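Local coordinates for cytokinin riboside 5'-monophosphate phosphoribohydrolase (Corynebacterium glutamicum, PDB 5ZBL), which is a LOG-family protein with a Rossmann-like fold, a parallel sheet flanked by helices, assembled here as a dimer, at residues Val72-Leu77 with Asp95-Arg99; Val15-Ser19 with Thr119-Leu123. All blocks are in the same frame, centred on the assembly; numbering follows the deposited sequence.

How the contacts relate
Both contacts set a helix start against the C-terminal end of a strand in the same parallel sheet, and contact 1 is nested within the chain loop that contact 2 closes. They lie about 14 Å apart between centres, with nearest atoms about 4 Å apart and no touch. Contact 2, near the middle of the chain, is buried: strand 12-16 meets helix 117-130 through a CH-pi contact and a threonine, and a phosphate joins the two segments. Contact 1 lies farther out and is partly buried; it fastens helix 96-106 to strand 69-74 by an arginine-to-carbonyl hydrogen bond, and its sulfate bonds to one helix start. Both contacts touch the second subunit.

Contact 1 (Val72-Leu77 with Asp95-Arg99); sequences VITESL and DMHIR. With SO4 (sulfate ion), chain H.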
ATOM      1  N   VAL A  72     -13.481  -2.789  12.433  1.00 38.92           N
ATOM      2  CA  VAL A  72     -13.701  -3.748  11.347  1.00 37.82           C
ATOM      3  C   VAL A  72     -12.446  -4.658  11.294  1.00 39.47           C
ATOM      4  O   VAL A  72     -11.340  -4.206  11.016  1.00 37.08           O
ATOM      5  CB  VAL A  72     -13.968  -3.051   9.989  1.00 36.87           C
ATOM      6  CG1 VAL A  72     -14.409  -4.048   8.921  1.00 40.99           C
ATOM      7  CG2 VAL A  72     -15.046  -2.004  10.146  1.00 34.66           C
ATOM      8  N   ILE A  73     -12.666  -5.943  11.577  1.00 40.71           N
ATOM      9  CA  ILE A  73     -11.638  -6.941  11.717  1.00 38.91           C
ATOM     10  C   ILE A  73     -12.076  -8.190  10.972  1.00 37.18           C
ATOM     11  O   ILE A  73     -13.224  -8.299  10.581  1.00 37.62           O
ATOM     12  CB  ILE A  73     -11.418  -7.196  13.219  1.00 41.89           C
ATOM     13  CG1 ILE A  73     -10.083  -7.889  13.471  1.00 44.75           C
ATOM     14  CG2 ILE A  73     -12.574  -7.984  13.832  1.00 42.06           C
ATOM     15  CD1 ILE A  73      -9.625  -7.760  14.911  1.00 47.10           C
ATOM     16  N   THR A  74     -11.156  -9.125  10.731  1.00 40.49           N
ATOM     17  CA  THR A  74     -11.469 -10.412  10.048  1.00 39.95           C
ATOM     18  C   THR A  74     -11.494 -11.535  11.040  1.00 44.26           C
ATOM     19  O   THR A  74     -10.920 -11.399  12.121  1.00 41.68           O
ATOM     20  CB  THR A  74     -10.389 -10.785   9.045  1.00 37.33           C
ATOM     21  OG1 THR A  74      -9.147 -10.976   9.750  1.00 40.36           O
ATOM     22  CG2 THR A  74     -10.204  -9.687   7.992  1.00 37.80           C
ATOM     23  N   GLU A  75     -12.126 -12.657  10.668  1.00 51.42           N
ATOM     24  CA  GLU A  75     -12.059 -13.888  11.483  1.00 55.25           C
ATOM     25  C   GLU A  75     -10.626 -14.290  11.795  1.00 53.97           C
ATOM     26  O   GLU A  75     -10.334 -14.608  12.945  1.00 56.01           O
ATOM     27  CB  GLU A  75     -12.797 -15.084  10.833  1.00 60.27           C
ATOM     28  CG  GLU A  75     -14.098 -15.455  11.517  1.00 62.96           C
ATOM     29  CD  GLU A  75     -13.910 -15.991  12.916  1.00 64.56           C
ATOM     30  OE1 GLU A  75     -13.563 -17.176  13.076  1.00 70.75           O
ATOM     31  OE2 GLU A  75     -14.126 -15.222  13.862  1.00 72.23           O
ATOM     32  N   SER A  76      -9.745 -14.283  10.780  1.00 55.20           N
ATOM     33  CA  SER A  76      -8.326 -14.645  11.001  1.00 54.79           C
ATOM     34  C   SER A  76      -7.715 -13.897  12.160  1.00 51.38           C
ATOM     35  O   SER A  76      -7.341 -14.501  13.147  1.00 55.91           O
ATOM     36  CB  SER A  76      -7.477 -14.421   9.755  1.00 56.58           C
ATOM     37  OG  SER A  76      -7.397 -15.613   9.000  1.00 64.26           O
ATOM     38  N   LEU A  77      -7.650 -12.571  12.053  1.00 56.50           N
ATOM     39  CA  LEU A  77      -7.072 -11.713  13.119  1.00 54.62           C
ATOM     40  C   LEU A  77      -7.823 -11.862  14.447  1.00 56.55           C
ATOM     41  O   LEU A  77      -7.214 -11.801  15.511  1.00 58.44           O
ATOM     42  CB  LEU A  77      -7.064 -10.239  12.702  1.00 54.70           C
ATOM     43  CG  LEU A  77      -6.336  -9.847  11.402  1.00 53.76           C
ATOM     44  CD1 LEU A  77      -6.603  -8.389  11.089  1.00 52.83           C
ATOM     45  CD2 LEU A  77      -4.826 -10.111  11.442  1.00 54.87           C
ATOM     46  N   ASP A  95     -12.963 -11.762   5.158  1.00 42.61           N
ATOM     47  CA  ASP A  95     -11.571 -11.549   4.694  1.00 39.49           C
ATOM     48  C   ASP A  95     -11.144 -10.102   4.683  1.00 39.97           C
ATOM     49  O   ASP A  95     -11.952  -9.195   4.917  1.00 42.77           O
ATOM     50  CB  ASP A  95     -11.351 -12.196   3.327  1.00 40.86           C
ATOM     51  CG  ASP A  95     -12.233 -11.641   2.274  1.00 44.08           C
ATOM     52  OD1 ASP A  95     -12.195 -10.406   2.080  1.00 52.59           O
ATOM     53  OD2 ASP A  95     -12.963 -12.430   1.628  1.00 44.88           O
ATOM     54  N   MET A  96      -9.859  -9.908   4.419  1.00 43.57           N
ATOM     55  CA  MET A  96      -9.202  -8.614   4.445  1.00 43.74           C
ATOM     56  C   MET A  96      -9.678  -7.681   3.367  1.00 40.44           C
ATOM     57  O   MET A  96      -9.713  -6.482   3.573  1.00 45.77           O
ATOM     58  CB  MET A  96      -7.680  -8.763   4.353  1.00 49.14           C
ATOM     59  CG  MET A  96      -6.921  -7.846   5.309  1.00 60.87           C
ATOM     60  SD  MET A  96      -6.604  -8.619   6.919  1.00 69.69           S
ATOM     61  CE  MET A  96      -5.350  -9.847   6.510  1.00 64.54           C
ATOM     62  N   HIS A  97     -10.070  -8.215   2.228  1.00 41.76           N
ATOM     63  CA  HIS A  97     -10.706  -7.423   1.177  1.00 40.07           C
ATOM     64  C   HIS A  97     -11.934  -6.701   1.722  1.00 40.11           C
ATOM     65  O   HIS A  97     -12.061  -5.479   1.620  1.00 40.99           O
ATOM     66  CB  HIS A  97     -11.144  -8.373   0.046  1.00 44.05           C
ATOM     67  CG  HIS A  97     -11.641  -7.694  -1.201  1.00 47.53           C
ATOM     68  ND1 HIS A  97     -12.723  -8.166  -1.917  1.00 52.18           N
ATOM     69  CD2 HIS A  97     -11.178  -6.627  -1.887  1.00 49.91           C
ATOM     70  CE1 HIS A  97     -12.907  -7.418  -2.992  1.00 58.15           C
ATOM     71  NE2 HIS A  97     -11.982  -6.476  -2.996  1.00 62.98           N
ATOM     72  N   ILE A  98     -12.839  -7.496   2.297  1.00 40.93           N
ATOM     73  CA  ILE A  98     -14.110  -7.021   2.776  1.00 39.30           C
ATOM     74  C   ILE A  98     -13.773  -6.046   3.910  1.00 38.65           C
ATOM     75  O   ILE A  98     -14.336  -4.934   3.969  1.00 31.77           O
ATOM     76  CB  ILE A  98     -15.052  -8.197   3.169  1.00 39.48           C
ATOM     77  CG1 ILE A  98     -15.430  -9.008   1.912  1.00 42.16           C
ATOM     78  CG2 ILE A  98     -16.354  -7.692   3.790  1.00 38.21           C
ATOM     79  CD1 ILE A  98     -16.027 -10.374   2.212  1.00 41.33           C
ATOM     80  N   ARG A  99     -12.788  -6.384   4.747  1.00 33.13           N
ATOM     81  CA  ARG A  99     -12.463  -5.449   5.816  1.00 36.27           C
ATOM     82  C   ARG A  99     -12.196  -4.005   5.287  1.00 40.91           C
ATOM     83  O   ARG A  99     -12.791  -3.032   5.767  1.00 38.70           O
ATOM     84  CB  ARG A  99     -11.304  -5.965   6.599  1.00 38.07           C
ATOM     85  CG  ARG A  99     -11.054  -5.216   7.864  1.00 37.65           C
ATOM     86  CD  ARG A  99      -9.619  -5.350   8.147  1.00 37.49           C
ATOM     87  NE  ARG A  99      -9.249  -5.006   9.485  1.00 38.25           N
ATOM     88  CZ  ARG A  99      -7.981  -4.936   9.865  1.00 42.33           C
ATOM     89  NH1 ARG A  99      -6.995  -5.156   8.975  1.00 35.83           N
ATOM     90  NH2 ARG A  99      -7.701  -4.639  11.142  1.00 42.69           N
TER
HETATM   91  S   SO4 H 304      -7.704 -13.187   4.967  1.00 71.30           S
HETATM   92  O1  SO4 H 304      -6.240 -13.122   5.238  1.00 66.36           O
HETATM   93  O2  SO4 H 304      -8.002 -14.584   4.568  1.00 77.52           O
HETATM   94  O3  SO4 H 304      -8.435 -12.804   6.202  1.00 66.01           O
HETATM   95  O4  SO4 H 304      -8.084 -12.279   3.850  1.00 53.57           O
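A helix packs against the end of a parallel strand here, toward one side of the sheet: the first turn of helix 96-106 lies over the C-terminal end of strand 69-74, where the chain turns into helix 75-79. Arg99 supplies the main tie. Its extended side chain gives a nearly straight hydrogen bond from NE to Val72 O (2.7 Å), while its CG lies 3.7 Å from Val72 CG1. Leu77 CD1 covers one face of the guanidinium, 3.9 Å from Arg99 NH1, and NH2 reaches on to Gly48 O, so that a single arginine links two neighbouring strand ends. Closer to the helix start, Thr74 CG2 packs 3.5 Å from Asp95 C and 3.9 Å from Met96 SD, and Met96 SD also meets Leu77 CD1 at 4.2 Å. Both helices are N-capped: Thr74 OG1 accepts from Leu77 N (3.2 Å), and Asp95 OD1 from Ile98 N (3.0 Å). Thr74 therefore divides its side chain, hydroxyl to its own helix and methyl to the other. A sulfate, probably from the crystallisation liquor, accepts from Met96 N through O4 (3.0 Å), at the N-terminus of the helix. Leu77 also packs on Leu132 of the second subunit. Two neighbouring parallel strands, 69-74 and 89-93, are thus covered by a capped helix, as in a Rossmann-like alpha/beta fold.

Contact 2 (Val15-Ser19 with Thr119-Leu123); sequences VFTGS and TLEEL. With PO4 (phosphate ion), chain G.
A phosphate pocket at the C-terminal ends of the strands of the parallel sheet brings strand 12-16 against the first turns of helix 117-130. Phe16 and Thr119 set the register, their CA atoms 5.4 Å apart. Residues 119-123 are helical, Leu123 N bonding to Thr119 O (3.1 Å). Phe16 is extended (phi/psi -104/129) with chi1 m, and its ring lies under Glu122: Glu122 CB sits 3.4 Å from the ring centroid, 4° off the normal, a CH-pi contact. Phe16 CD2 lies 4.0 Å from Leu123 N, and Thr119 CG2 approaches Phe16 CB at 3.9 Å. With chi1 m, Thr119 places OG1 3.0 Å from Thr17 C, and its hydroxyl donates to PO4 O3 (2.6 Å); Thr119 N adds a weak bond to O3 (3.0 Å). After Gly18 (-60/151), Ser19 N and OG donate to PO4 O1 at 3.1 and 3.2 Å. Gly118 N also bonds to the phosphate. Anion binding by strand-end and helix-start amides is characteristic of Rossmann-like folds. Although the phosphate is probably from the crystallisation liquor, these converging donors imply a site suited to an anionic group.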
ATOM      1  N   VAL A  15      -9.517   5.704  10.377  1.00 31.05           N
ATOM      2  CA  VAL A  15      -8.145   5.979  10.759  1.00 33.45           C
ATOM      3  C   VAL A  15      -7.216   4.804  10.528  1.00 31.88           C
ATOM      4  O   VAL A  15      -7.507   3.698  10.954  1.00 33.39           O
ATOM      5  CB  VAL A  15      -8.041   6.468  12.199  1.00 33.42           C
ATOM      6  CG1 VAL A  15      -6.582   6.738  12.563  1.00 33.86           C
ATOM      7  CG2 VAL A  15      -8.828   7.767  12.327  1.00 37.50           C
ATOM      8  N   PHE A  16      -6.119   5.040   9.816  1.00 30.27           N
ATOM      9  CA  PHE A  16      -5.108   3.986   9.618  1.00 31.72           C
ATOM     10  C   PHE A  16      -3.935   4.319  10.534  1.00 30.41           C
ATOM     11  O   PHE A  16      -3.424   5.467  10.479  1.00 30.81           O
ATOM     12  CB  PHE A  16      -4.591   3.973   8.173  1.00 34.06           C
ATOM     13  CG  PHE A  16      -5.662   3.904   7.116  1.00 36.99           C
ATOM     14  CD1 PHE A  16      -6.740   3.039   7.233  1.00 39.91           C
ATOM     15  CD2 PHE A  16      -5.532   4.637   5.941  1.00 39.34           C
ATOM     16  CE1 PHE A  16      -7.711   2.964   6.238  1.00 38.86           C
ATOM     17  CE2 PHE A  16      -6.490   4.530   4.920  1.00 40.55           C
ATOM     18  CZ  PHE A  16      -7.581   3.711   5.075  1.00 35.94           C
ATOM     19  N   THR A  17      -3.484   3.355  11.328  1.00 25.69           N
ATOM     20  CA  THR A  17      -2.338   3.596  12.180  1.00 29.37           C
ATOM     21  C   THR A  17      -1.655   2.320  12.670  1.00 28.84           C
ATOM     22  O   THR A  17      -2.168   1.236  12.561  1.00 26.44           O
ATOM     23  CB  THR A  17      -2.762   4.467  13.367  1.00 32.65           C
ATOM     24  OG1 THR A  17      -1.617   4.935  14.092  1.00 34.08           O
ATOM     25  CG2 THR A  17      -3.728   3.719  14.293  1.00 33.89           C
ATOM     26  N   GLY A  18      -0.448   2.458  13.176  1.00 31.26           N
ATOM     27  CA  GLY A  18       0.333   1.281  13.597  1.00 33.78           C
ATOM     28  C   GLY A  18      -0.219   0.373  14.686  1.00 33.40           C
ATOM     29  O   GLY A  18      -0.943   0.810  15.598  1.00 34.05           O
ATOM     30  N   SER A  19       0.152  -0.900  14.612  1.00 35.27           N
ATOM     31  CA  SER A  19      -0.067  -1.818  15.751  1.00 38.34           C
ATOM     32  C   SER A  19       1.154  -1.809  16.657  1.00 37.48           C
ATOM     33  O   SER A  19       1.228  -2.620  17.572  1.00 42.99           O
ATOM     34  CB  SER A  19      -0.332  -3.239  15.279  1.00 37.39           C
ATOM     35  OG  SER A  19       0.734  -3.607  14.437  1.00 43.04           O
ATOM     36  N   THR A 119      -0.268   0.258   7.453  1.00 33.77           N
ATOM     37  CA  THR A 119      -0.818   1.598   7.415  1.00 34.39           C
ATOM     38  C   THR A 119      -0.562   2.230   6.044  1.00 33.89           C
ATOM     39  O   THR A 119      -1.448   2.820   5.439  1.00 35.39           O
ATOM     40  CB  THR A 119      -0.261   2.448   8.619  1.00 33.47           C
ATOM     41  OG1 THR A 119      -0.685   1.848   9.866  1.00 30.54           O
ATOM     42  CG2 THR A 119      -0.734   3.908   8.535  1.00 32.20           C
ATOM     43  N   LEU A 120       0.662   2.104   5.584  1.00 33.46           N
ATOM     44  CA  LEU A 120       1.059   2.574   4.275  1.00 36.16           C
ATOM     45  C   LEU A 120       0.244   1.925   3.164  1.00 35.11           C
ATOM     46  O   LEU A 120      -0.306   2.620   2.299  1.00 31.53           O
ATOM     47  CB  LEU A 120       2.582   2.362   4.061  1.00 37.86           C
ATOM     48  CG  LEU A 120       3.426   3.584   4.400  1.00 42.51           C
ATOM     49  CD1 LEU A 120       4.924   3.357   4.343  1.00 51.34           C
ATOM     50  CD2 LEU A 120       3.125   4.669   3.399  1.00 47.51           C
ATOM     51  N   GLU A 121       0.127   0.602   3.215  1.00 33.09           N
ATOM     52  CA  GLU A 121      -0.726  -0.118   2.276  1.00 34.76           C
ATOM     53  C   GLU A 121      -2.172   0.429   2.234  1.00 38.95           C
ATOM     54  O   GLU A 121      -2.753   0.612   1.149  1.00 38.20           O
ATOM     55  CB  GLU A 121      -0.757  -1.579   2.624  1.00 34.74           C
ATOM     56  CG  GLU A 121      -1.337  -2.485   1.579  1.00 37.82           C
ATOM     57  CD  GLU A 121      -2.848  -2.534   1.595  1.00 48.01           C
ATOM     58  OE1 GLU A 121      -3.428  -2.500   2.707  1.00 51.50           O
ATOM     59  OE2 GLU A 121      -3.476  -2.604   0.488  1.00 52.79           O
ATOM     60  N   GLU A 122      -2.774   0.647   3.397  1.00 39.83           N
ATOM     61  CA  GLU A 122      -4.153   1.149   3.414  1.00 42.05           C
ATOM     62  C   GLU A 122      -4.204   2.517   2.730  1.00 38.20           C
ATOM     63  O   GLU A 122      -5.144   2.796   2.020  1.00 33.82           O
ATOM     64  CB  GLU A 122      -4.750   1.196   4.831  1.00 44.76           C
ATOM     65  CG  GLU A 122      -5.384  -0.123   5.287  1.00 50.01           C
ATOM     66  CD  GLU A 122      -5.228  -0.424   6.790  1.00 60.78           C
ATOM     67  OE1 GLU A 122      -4.221   0.021   7.410  1.00 69.39           O
ATOM     68  OE2 GLU A 122      -6.093  -1.153   7.364  1.00 61.12           O
ATOM     69  N   LEU A 123      -3.175   3.335   2.922  1.00 34.99           N
ATOM     70  CA  LEU A 123      -3.184   4.677   2.429  1.00 38.96           C
ATOM     71  C   LEU A 123      -3.103   4.688   0.890  1.00 39.87           C
ATOM     72  O   LEU A 123      -3.817   5.419   0.211  1.00 40.53           O
ATOM     73  CB  LEU A 123      -2.031   5.469   3.055  1.00 41.81           C
ATOM     74  CG  LEU A 123      -1.847   6.884   2.497  1.00 39.91           C
ATOM     75  CD1 LEU A 123      -3.019   7.705   2.884  1.00 37.26           C
ATOM     76  CD2 LEU A 123      -0.552   7.501   2.972  1.00 42.71           C
TER
HETATM   77  P   PO4 G 303       0.979  -1.758  10.687  1.00 36.81           P
HETATM   78  O1  PO4 G 303       1.649  -1.734  12.031  1.00 34.95           O
HETATM   79  O2  PO4 G 303      -0.329  -2.510  10.813  1.00 38.72           O
HETATM   80  O3  PO4 G 303       0.667  -0.347  10.252  1.00 36.73           O
HETATM   81  O4  PO4 G 303       1.897  -2.445   9.736  1.00 41.25           O